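Long-range contacts in mannosephosphate isomerase, putative (Archaeoglobus fulgidus, PDB 1ZX5), which probably interconverts mannose 6-phosphate and fructose 6-phosphate as a zinc-dependent isomerase of the type 1 family, built on cupin folds: residues F42-T46 with S60-L64; W121-G127 with T162-F168; G127-F133 with P175-L181. All coordinates share one frame; numbering follows the deposited sequence.

Interaction 1. Residues F42-T46 with S60-L64; sequences FSAHT and SMIEL
No hydrogen bond joins the two segments; instead the side chain of Met61, present as selenomethionine, curls back against the loop and sets its selenium at the rim of the Phe42 ring. This is a Met-aromatic contact of the edge kind: the selenium of Met61 stands 5.3 Å from the centroid of the Phe42 ring and 77° off the ring normal, close to the ring plane. The contact packs the first turn of helix 61-73 against the loop that leaves strand 36-41, within the type I phosphomannose isomerase catalytic region. Bends at both chi2 and chi3 (-59° and -63°) fold the Met61 chain into a hook, whose inner part lies along the backbone from Phe42 to Ser43, with Met61 CG 3.7 Å from Phe42 C. Val52 of strand 51-54 and Leu276 of strand 274-277 also touch Met61, so the contact brings in a strand of the C-terminal cupin region.

Two serine hydroxyls accept backbone N-H groups within their own segments. Ser43 OG accepts from His45 N at 3.0 Å in an ST turn and also bonds to Arg48 O, while Ser60, the N-cap of the helix, uses its OG to accept from Ile62 N at 3.0 Å. Across the interface apolar side chains meet, and Ser43 O rests on Met61 CB at 3.2 Å. Ala44 CB lies 4.1 Å from Met61 CB, and Ile62 reaches past it toward the exposed end, where its side chain and that of Thr46 cross at about a right angle, Thr46 CG2 lying 4.0 Å from Ile62 CD1.

Interaction 2. Residues W121-G127 with T162-F168; sequences WLVFNKG and TTPYDTF
Thr162 meets the other segment through a hydroxyl that works in both directions: OG1 donates to Asn125 O at 2.8 Å and accepts from Gly127 N at 3.0 Å. A first torsion of 68° turns OG1 to where it meets both partners, while Thr162 N bonds to Gly127 O. Val123 CG1 packs against this threonine, 3.4 Å from Thr162 OG1, and its other branch, CG2, meets the edge of the Phe168 ring in plane. The antiparallel pairing of Trp121 with Phe168 and Leu122 with Thr167 gives way here to a type II turn, Thr163 to Asp166, where Tyr165 N bonds to Val123 O from above the carbonyl plane.

On the opposite face of the sheet from Trp121 and Phe168, Leu122 CD1 fits between Thr167 CG2, 3.5 Å away, and the edge of the Tyr165 ring. The latter ring has its CE1 3.7 Å from Phe124 CD1, the two ring planes standing at 88°, and its hydroxyl bonds to Glu256 of the C-terminal region. Asp166 holds the turn itself, OD2 accepting from Thr163 N and OD1 forming a salt bridge with Lys222. Apolar pairs, Leu122 with Tyr165 and Val123 with Phe168, thus accompany the strand end, whereas beyond it Thr162 ties the segments by three polar bonds, to Asn125 O, Gly127 N and Gly127 O.

Interaction 3. Residues G127-F133 with P175-L181; sequences GKAYAGF and PHAGEGL
Strands 128-131 and 176-179 run antiparallel, their axes 4.7 Å apart at 171°, with hydrogen-bonded pairs at Lys128-Glu179 and Tyr130-Ala177 and a further bond from Gly132 N to Pro175 O. Tyr130 and Glu179 meet on the face they share with Lys128 and Ala177. The tyrosine hydroxyl donates to Glu179 OE1 at 3.2 Å, coming from above the carboxylate plane, and the ring edge lies along Ala177 and Glu179 CB. Glu179 reaches that hydroxyl with an extended chain, CG anti to the backbone N (chi1 -179°). Lys128 runs beside it in the same direction, but its NZ remains 5.0 Å from Glu179 OE1, which may offer mild electrostatic support. Lys154 adds a cation-pi contact to the Tyr130 ring.

At the other end, Pro175 CG sits over one face of the Phe133 ring, 4.0 Å from its centroid, in a CH-pi contact. Ala129 CB touches Leu181 CD2 on the face carrying His176. Gly180 and Leu181 together form a G1 bulge opposite Ala92, where the chain passes into strand 181-188. The pair belongs to the three-stranded antiparallel sheet 157-161, 128-131, 176-179 of the catalytic, cupin-clan part; Lys154 and Thr96, bonded to Gly178 N, line the observed fructofuranose pocket.

Along the chain, interaction 1 closes before the others open, and it lies across the chain's centre from both, about 28 Å from interaction 2 and about 29 Å from interaction 3 between centres. Interactions 2 and 3 are neighbours, about 11 Å between centres, and their segments alternate in sequence. They share Gly127, where the path from strand 119-123 continues into strand 128-131; likewise strand 167-170 is followed by strand 176-179. One pair of chain paths thus serves two antiparallel sheets, of six and three strands. Asn125 ND2 probably bonds to Gly180 O, and Trp121 packs on His176, tying the two sheets together, with interaction 3 reaching residues of the sugar pocket, whereas interaction 1 joins the loop after strand 36-41 to helix 61-73.

Interaction 1. Residues F42-T46 with S60-L64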
loop_
_atom_site.group_PDB
_atom_site.type_symbol
_atom_site.label_atom_id
_atom_site.label_comp_id
_atom_site.label_asym_id
_atom_site.label_seq_id
_atom_site.Cartn_x
_atom_site.Cartn_y
_atom_site.Cartn_z
ATOM N N PHE A 42 8.724 -2.879 4.651
ATOM C CA PHE A 42 9.875 -2.755 3.741
ATOM C C PHE A 42 9.950 -1.382 3.102
ATOM O O PHE A 42 10.253 -1.244 1.919
ATOM C CB PHE A 42 9.907 -3.901 2.707
ATOM C CG PHE A 42 9.973 -5.244 3.348
ATOM C CD1 PHE A 42 11.146 -5.662 3.985
ATOM C CD2 PHE A 42 8.847 -6.063 3.398
ATOM C CE1 PHE A 42 11.216 -6.907 4.627
ATOM C CE2 PHE A 42 8.905 -7.310 4.023
ATOM C CZ PHE A 42 10.095 -7.730 4.643
ATOM N N SER A 43 9.676 -0.361 3.915
ATOM C CA SER A 43 9.766 1.014 3.472
ATOM C C SER A 43 11.204 1.398 3.155
ATOM O O SER A 43 12.090 1.264 4.003
ATOM C CB SER A 43 9.215 1.956 4.535
ATOM O OG SER A 43 9.636 3.288 4.271
ATOM N N ALA A 44 11.420 1.872 1.929
ATOM C CA ALA A 44 12.642 2.594 1.595
ATOM C C ALA A 44 12.349 4.095 1.450
ATOM O O ALA A 44 13.049 4.798 0.729
ATOM C CB ALA A 44 13.272 2.045 0.336
ATOM N N HIS A 45 11.305 4.575 2.119
ATOM C CA HIS A 45 11.003 5.996 2.128
ATOM C C HIS A 45 11.884 6.690 3.167
ATOM O O HIS A 45 11.920 6.292 4.331
ATOM C CB HIS A 45 9.516 6.235 2.408
ATOM C CG HIS A 45 9.069 7.632 2.111
ATOM N ND1 HIS A 45 9.278 8.683 2.983
ATOM C CD2 HIS A 45 8.455 8.160 1.025
ATOM C CE1 HIS A 45 8.796 9.795 2.452
ATOM N NE2 HIS A 45 8.290 9.503 1.267
ATOM N N THR A 46 12.604 7.723 2.740
ATOM C CA THR A 46 13.597 8.389 3.602
ATOM C C THR A 46 13.045 8.948 4.926
ATOM O O THR A 46 13.787 9.057 5.901
ATOM C CB THR A 46 14.385 9.481 2.848
ATOM O OG1 THR A 46 13.479 10.496 2.400
ATOM C CG2 THR A 46 15.104 8.880 1.639
ATOM N N SER A 60 19.326 -1.167 6.961
ATOM C CA SER A 60 18.208 -0.377 6.485
ATOM C C SER A 60 17.833 -0.774 5.059
ATOM O O SER A 60 18.708 -1.178 4.295
ATOM C CB SER A 60 18.578 1.108 6.572
ATOM O OG SER A 60 17.831 1.906 5.681
HETATM N N MSE A 61 16.548 -0.643 4.704
HETATM C CA MSE A 61 16.073 -0.897 3.332
HETATM C C MSE A 61 16.799 -0.028 2.334
HETATM O O MSE A 61 16.938 -0.386 1.161
HETATM C CB MSE A 61 14.577 -0.597 3.179
HETATM C CG MSE A 61 13.652 -1.729 3.469
HETATM SE SE MSE A 61 13.983 -3.286 2.337
HETATM C CE MSE A 61 13.614 -2.585 0.591
ATOM N N ILE A 62 17.219 1.139 2.797
ATOM C CA ILE A 62 17.912 2.110 1.954
ATOM C C ILE A 62 19.323 1.597 1.629
ATOM O O ILE A 62 19.742 1.634 0.471
ATOM C CB ILE A 62 17.876 3.518 2.599
ATOM C CG1 ILE A 62 16.430 4.046 2.538
ATOM C CG2 ILE A 62 18.881 4.474 1.927
ATOM C CD1 ILE A 62 16.206 5.408 3.181
ATOM N N GLU A 63 20.040 1.123 2.646
ATOM C CA GLU A 63 21.330 0.484 2.432
ATOM C C GLU A 63 21.136 -0.734 1.529
ATOM O O GLU A 63 21.789 -0.847 0.489
ATOM C CB GLU A 63 21.983 0.087 3.762
ATOM C CG GLU A 63 23.445 -0.340 3.644
ATOM C CD GLU A 63 24.096 -0.626 4.991
ATOM O OE1 GLU A 63 24.029 0.240 5.892
ATOM O OE2 GLU A 63 24.691 -1.711 5.147
ATOM N N LEU A 64 20.209 -1.617 1.904
ATOM C CA LEU A 64 19.955 -2.833 1.114
ATOM C C LEU A 64 19.757 -2.517 -0.379
ATOM O O LEU A 64 20.356 -3.160 -1.237
ATOM C CB LEU A 64 18.761 -3.630 1.671
ATOM C CG LEU A 64 18.463 -4.948 0.936
ATOM C CD1 LEU A 64 19.483 -6.039 1.294
ATOM C CD2 LEU A 64 17.056 -5.425 1.197
#

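Interaction 2. Residues W121-G127 with T162-F168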
loop_
_atom_site.group_PDB
_atom_site.type_symbol
_atom_site.label_atom_id
_atom_site.label_comp_id
_atom_site.label_asym_id
_atom_site.label_seq_id
_atom_site.Cartn_x
_atom_site.Cartn_y
_atom_site.Cartn_z
ATOM N N TRP A 121 -5.376 -0.812 -3.420
ATOM C CA TRP A 121 -5.873 -1.086 -2.073
ATOM C C TRP A 121 -6.419 -2.494 -2.040
ATOM O O TRP A 121 -7.104 -2.909 -2.967
ATOM C CB TRP A 121 -7.034 -0.144 -1.750
ATOM C CG TRP A 121 -6.676 1.277 -1.432
ATOM C CD1 TRP A 121 -5.489 1.916 -1.671
ATOM C CD2 TRP A 121 -7.542 2.249 -0.832
ATOM N NE1 TRP A 121 -5.554 3.217 -1.232
ATOM C CE2 TRP A 121 -6.805 3.448 -0.710
ATOM C CE3 TRP A 121 -8.880 2.221 -0.385
ATOM C CZ2 TRP A 121 -7.362 4.620 -0.161
ATOM C CZ3 TRP A 121 -9.434 3.389 0.167
ATOM C CH2 TRP A 121 -8.675 4.568 0.274
ATOM N N LEU A 122 -6.095 -3.224 -0.978
ATOM C CA LEU A 122 -6.712 -4.504 -0.669
ATOM C C LEU A 122 -7.302 -4.391 0.733
ATOM O O LEU A 122 -6.593 -4.175 1.716
ATOM C CB LEU A 122 -5.707 -5.658 -0.741
ATOM C CG LEU A 122 -6.284 -7.058 -0.456
ATOM C CD1 LEU A 122 -7.174 -7.578 -1.611
ATOM C CD2 LEU A 122 -5.160 -8.050 -0.132
ATOM N N VAL A 123 -8.612 -4.534 0.798
ATOM C CA VAL A 123 -9.382 -4.318 2.009
ATOM C C VAL A 123 -9.506 -5.657 2.750
ATOM O O VAL A 123 -9.556 -6.708 2.120
ATOM C CB VAL A 123 -10.764 -3.736 1.586
ATOM C CG1 VAL A 123 -11.824 -3.931 2.636
ATOM C CG2 VAL A 123 -10.630 -2.260 1.146
ATOM N N PHE A 124 -9.550 -5.623 4.079
ATOM C CA PHE A 124 -9.592 -6.853 4.870
ATOM C C PHE A 124 -10.888 -7.081 5.620
ATOM O O PHE A 124 -11.070 -8.133 6.209
ATOM C CB PHE A 124 -8.409 -6.917 5.850
ATOM C CG PHE A 124 -7.079 -7.031 5.168
ATOM C CD1 PHE A 124 -6.781 -8.141 4.373
ATOM C CD2 PHE A 124 -6.146 -6.019 5.279
ATOM C CE1 PHE A 124 -5.563 -8.245 3.708
ATOM C CE2 PHE A 124 -4.915 -6.117 4.639
ATOM C CZ PHE A 124 -4.621 -7.239 3.852
ATOM N N ASN A 125 -11.792 -6.110 5.606
ATOM C CA ASN A 125 -12.965 -6.198 6.461
ATOM C C ASN A 125 -14.175 -5.567 5.788
ATOM O O ASN A 125 -14.107 -5.177 4.624
ATOM C CB ASN A 125 -12.678 -5.562 7.841
ATOM C CG ASN A 125 -12.592 -4.035 7.788
ATOM O OD1 ASN A 125 -12.161 -3.453 6.787
ATOM N ND2 ASN A 125 -13.015 -3.383 8.867
ATOM N N LYS A 126 -15.271 -5.469 6.530
ATOM C CA LYS A 126 -16.451 -4.770 6.057
ATOM C C LYS A 126 -16.483 -3.366 6.652
ATOM O O LYS A 126 -16.759 -3.164 7.839
ATOM C CB LYS A 126 -17.721 -5.589 6.331
ATOM C CG LYS A 126 -17.513 -7.075 5.932
ATOM C CD LYS A 126 -18.769 -7.840 5.490
ATOM C CE LYS A 126 -19.592 -8.301 6.660
ATOM N NZ LYS A 126 -20.949 -8.766 6.199
ATOM N N GLY A 127 -16.153 -2.398 5.810
ATOM C CA GLY A 127 -16.050 -1.010 6.229
ATOM C C GLY A 127 -16.548 -0.169 5.083
ATOM O O GLY A 127 -17.282 -0.664 4.228
ATOM N N THR A 162 -17.661 -2.410 1.815
ATOM C CA THR A 162 -16.734 -3.448 1.390
ATOM C C THR A 162 -17.029 -4.809 2.011
ATOM O O THR A 162 -17.766 -4.917 2.995
ATOM C CB THR A 162 -15.277 -3.040 1.689
ATOM O OG1 THR A 162 -15.062 -2.998 3.108
ATOM C CG2 THR A 162 -14.961 -1.666 1.088
ATOM N N THR A 163 -16.471 -5.846 1.389
ATOM C CA THR A 163 -16.304 -7.163 2.001
ATOM C C THR A 163 -14.814 -7.458 1.903
ATOM O O THR A 163 -14.130 -6.845 1.074
ATOM C CB THR A 163 -17.121 -8.271 1.275
ATOM O OG1 THR A 163 -16.770 -8.296 -0.115
ATOM C CG2 THR A 163 -18.636 -8.037 1.425
ATOM N N PRO A 164 -14.293 -8.373 2.753
ATOM C CA PRO A 164 -12.867 -8.675 2.699
ATOM C C PRO A 164 -12.375 -8.957 1.277
ATOM O O PRO A 164 -13.052 -9.662 0.500
ATOM C CB PRO A 164 -12.754 -9.943 3.553
ATOM C CG PRO A 164 -13.852 -9.808 4.546
ATOM C CD PRO A 164 -14.981 -9.148 3.809
ATOM N N TYR A 165 -11.198 -8.420 0.964
ATOM C CA TYR A 165 -10.472 -8.674 -0.279
ATOM C C TYR A 165 -11.013 -7.941 -1.512
ATOM O O TYR A 165 -10.522 -8.164 -2.620
ATOM C CB TYR A 165 -10.233 -10.189 -0.519
ATOM C CG TYR A 165 -9.553 -10.824 0.672
ATOM C CD1 TYR A 165 -8.239 -10.473 1.012
ATOM C CD2 TYR A 165 -10.238 -11.731 1.499
ATOM C CE1 TYR A 165 -7.607 -11.025 2.145
ATOM C CE2 TYR A 165 -9.625 -12.278 2.632
ATOM C CZ TYR A 165 -8.309 -11.919 2.945
ATOM O OH TYR A 165 -7.687 -12.456 4.048
ATOM N N ASP A 166 -12.005 -7.067 -1.321
ATOM C CA ASP A 166 -12.320 -6.069 -2.337
ATOM C C ASP A 166 -11.062 -5.266 -2.584
ATOM O O ASP A 166 -10.247 -5.080 -1.658
ATOM C CB ASP A 166 -13.418 -5.109 -1.868
ATOM C CG ASP A 166 -14.788 -5.724 -1.920
ATOM O OD1 ASP A 166 -14.946 -6.827 -2.501
ATOM O OD2 ASP A 166 -15.717 -5.110 -1.367
ATOM N N THR A 167 -10.903 -4.800 -3.825
ATOM C CA THR A 167 -9.777 -3.965 -4.195
ATOM C C THR A 167 -10.229 -2.656 -4.828
ATOM O O THR A 167 -11.336 -2.547 -5.372
ATOM C CB THR A 167 -8.783 -4.674 -5.171
ATOM O OG1 THR A 167 -9.430 -4.948 -6.414
ATOM C CG2 THR A 167 -8.225 -5.970 -4.594
ATOM N N PHE A 168 -9.346 -1.665 -4.741
ATOM C CA PHE A 168 -9.534 -0.365 -5.356
ATOM C C PHE A 168 -8.228 0.045 -6.000
ATOM O O PHE A 168 -7.152 -0.374 -5.562
ATOM C CB PHE A 168 -9.962 0.678 -4.303
ATOM C CG PHE A 168 -11.279 0.364 -3.671
ATOM C CD1 PHE A 168 -12.462 0.798 -4.257
ATOM C CD2 PHE A 168 -11.342 -0.410 -2.520
ATOM C CE1 PHE A 168 -13.699 0.482 -3.698
ATOM C CE2 PHE A 168 -12.574 -0.732 -1.953
ATOM C CZ PHE A 168 -13.755 -0.286 -2.546
#

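Interaction 3. Residues G127-F133 with P175-L181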
loop_
_atom_site.group_PDB
_atom_site.type_symbol
_atom_site.label_atom_id
_atom_site.label_comp_id
_atom_site.label_asym_id
_atom_site.label_seq_id
_atom_site.Cartn_x
_atom_site.Cartn_y
_atom_site.Cartn_z
ATOM N N GLY A 127 -16.153 -2.398 5.810
ATOM C CA GLY A 127 -16.050 -1.010 6.229
ATOM C C GLY A 127 -16.548 -0.169 5.083
ATOM O O GLY A 127 -17.282 -0.664 4.228
ATOM N N LYS A 128 -16.139 1.095 5.058
ATOM C CA LYS A 128 -16.543 2.000 3.990
ATOM C C LYS A 128 -15.342 2.640 3.308
ATOM O O LYS A 128 -14.509 3.275 3.961
ATOM C CB LYS A 128 -17.481 3.077 4.531
ATOM C CG LYS A 128 -18.920 2.630 4.626
ATOM C CD LYS A 128 -19.682 3.407 5.686
ATOM C CE LYS A 128 -21.173 3.160 5.536
ATOM N NZ LYS A 128 -21.893 3.014 6.851
ATOM N N ALA A 129 -15.258 2.444 1.998
ATOM C CA ALA A 129 -14.279 3.116 1.168
ATOM C C ALA A 129 -14.996 4.194 0.352
ATOM O O ALA A 129 -16.124 3.995 -0.105
ATOM C CB ALA A 129 -13.585 2.116 0.252
ATOM N N TYR A 130 -14.345 5.342 0.196
ATOM C CA TYR A 130 -14.906 6.463 -0.566
ATOM C C TYR A 130 -13.915 6.838 -1.644
ATOM O O TYR A 130 -12.753 7.059 -1.338
ATOM C CB TYR A 130 -15.149 7.666 0.348
ATOM C CG TYR A 130 -16.055 7.376 1.521
ATOM C CD1 TYR A 130 -17.427 7.626 1.443
ATOM C CD2 TYR A 130 -15.540 6.858 2.718
ATOM C CE1 TYR A 130 -18.268 7.371 2.524
ATOM C CE2 TYR A 130 -16.376 6.587 3.806
ATOM C CZ TYR A 130 -17.735 6.849 3.700
ATOM O OH TYR A 130 -18.574 6.590 4.768
ATOM N N ALA A 131 -14.360 6.913 -2.894
ATOM C CA ALA A 131 -13.445 7.188 -4.004
ATOM C C ALA A 131 -14.153 7.761 -5.231
ATOM O O ALA A 131 -15.045 7.115 -5.799
ATOM C CB ALA A 131 -12.644 5.910 -4.379
ATOM N N GLY A 132 -13.741 8.968 -5.628
ATOM C CA GLY A 132 -14.265 9.665 -6.803
ATOM C C GLY A 132 -15.569 10.386 -6.506
ATOM O O GLY A 132 -16.392 9.885 -5.737
ATOM N N PHE A 133 -15.760 11.568 -7.092
ATOM C CA PHE A 133 -17.028 12.279 -6.929
ATOM C C PHE A 133 -18.145 11.489 -7.588
ATOM O O PHE A 133 -17.962 10.922 -8.671
ATOM C CB PHE A 133 -16.963 13.698 -7.499
ATOM C CG PHE A 133 -16.164 14.647 -6.660
ATOM C CD1 PHE A 133 -16.553 14.942 -5.353
ATOM C CD2 PHE A 133 -15.006 15.239 -7.167
ATOM C CE1 PHE A 133 -15.795 15.820 -4.570
ATOM C CE2 PHE A 133 -14.245 16.107 -6.388
ATOM C CZ PHE A 133 -14.640 16.399 -5.091
ATOM N N PRO A 175 -10.318 11.941 -5.443
ATOM C CA PRO A 175 -10.541 12.169 -4.012
ATOM C C PRO A 175 -10.970 10.864 -3.327
ATOM O O PRO A 175 -11.714 10.060 -3.920
ATOM C CB PRO A 175 -11.685 13.183 -3.990
ATOM C CG PRO A 175 -12.438 12.911 -5.266
ATOM C CD PRO A 175 -11.387 12.534 -6.271
ATOM N N HIS A 176 -10.500 10.644 -2.101
ATOM C CA HIS A 176 -10.779 9.392 -1.426
ATOM C C HIS A 176 -10.630 9.514 0.087
ATOM O O HIS A 176 -10.054 10.479 0.588
ATOM C CB HIS A 176 -9.894 8.261 -1.992
ATOM C CG HIS A 176 -8.430 8.449 -1.723
ATOM N ND1 HIS A 176 -7.629 9.277 -2.483
ATOM C CD2 HIS A 176 -7.626 7.916 -0.775
ATOM C CE1 HIS A 176 -6.395 9.247 -2.011
ATOM N NE2 HIS A 176 -6.368 8.431 -0.974
ATOM N N ALA A 177 -11.186 8.523 0.786
ATOM C CA ALA A 177 -11.198 8.427 2.237
ATOM C C ALA A 177 -11.669 7.013 2.604
ATOM O O ALA A 177 -12.073 6.220 1.732
ATOM C CB ALA A 177 -12.131 9.484 2.853
ATOM N N GLY A 178 -11.620 6.708 3.897
ATOM C CA GLY A 178 -12.084 5.427 4.412
ATOM C C GLY A 178 -12.643 5.602 5.806
ATOM O O GLY A 178 -12.370 6.601 6.464
ATOM N N GLU A 179 -13.428 4.628 6.253
ATOM C CA GLU A 179 -14.030 4.659 7.580
ATOM C C GLU A 179 -14.270 3.231 8.052
ATOM O O GLU A 179 -14.909 2.446 7.353
ATOM C CB GLU A 179 -15.347 5.440 7.541
ATOM C CG GLU A 179 -16.046 5.560 8.866
ATOM C CD GLU A 179 -17.327 6.398 8.774
ATOM O OE1 GLU A 179 -18.167 6.156 7.870
ATOM O OE2 GLU A 179 -17.492 7.311 9.615
ATOM N N GLY A 180 -13.761 2.903 9.235
ATOM C CA GLY A 180 -13.904 1.569 9.798
ATOM C C GLY A 180 -13.288 0.524 8.884
ATOM O O GLY A 180 -13.784 -0.599 8.791
ATOM N N LEU A 181 -12.200 0.909 8.222
ATOM C CA LEU A 181 -11.644 0.164 7.108
ATOM C C LEU A 181 -10.204 -0.263 7.363
ATOM O O LEU A 181 -9.344 0.580 7.657
ATOM C CB LEU A 181 -11.708 1.016 5.834
ATOM C CG LEU A 181 -11.567 0.293 4.496
ATOM C CD1 LEU A 181 -12.818 -0.531 4.173
ATOM C CD2 LEU A 181 -11.266 1.311 3.395
#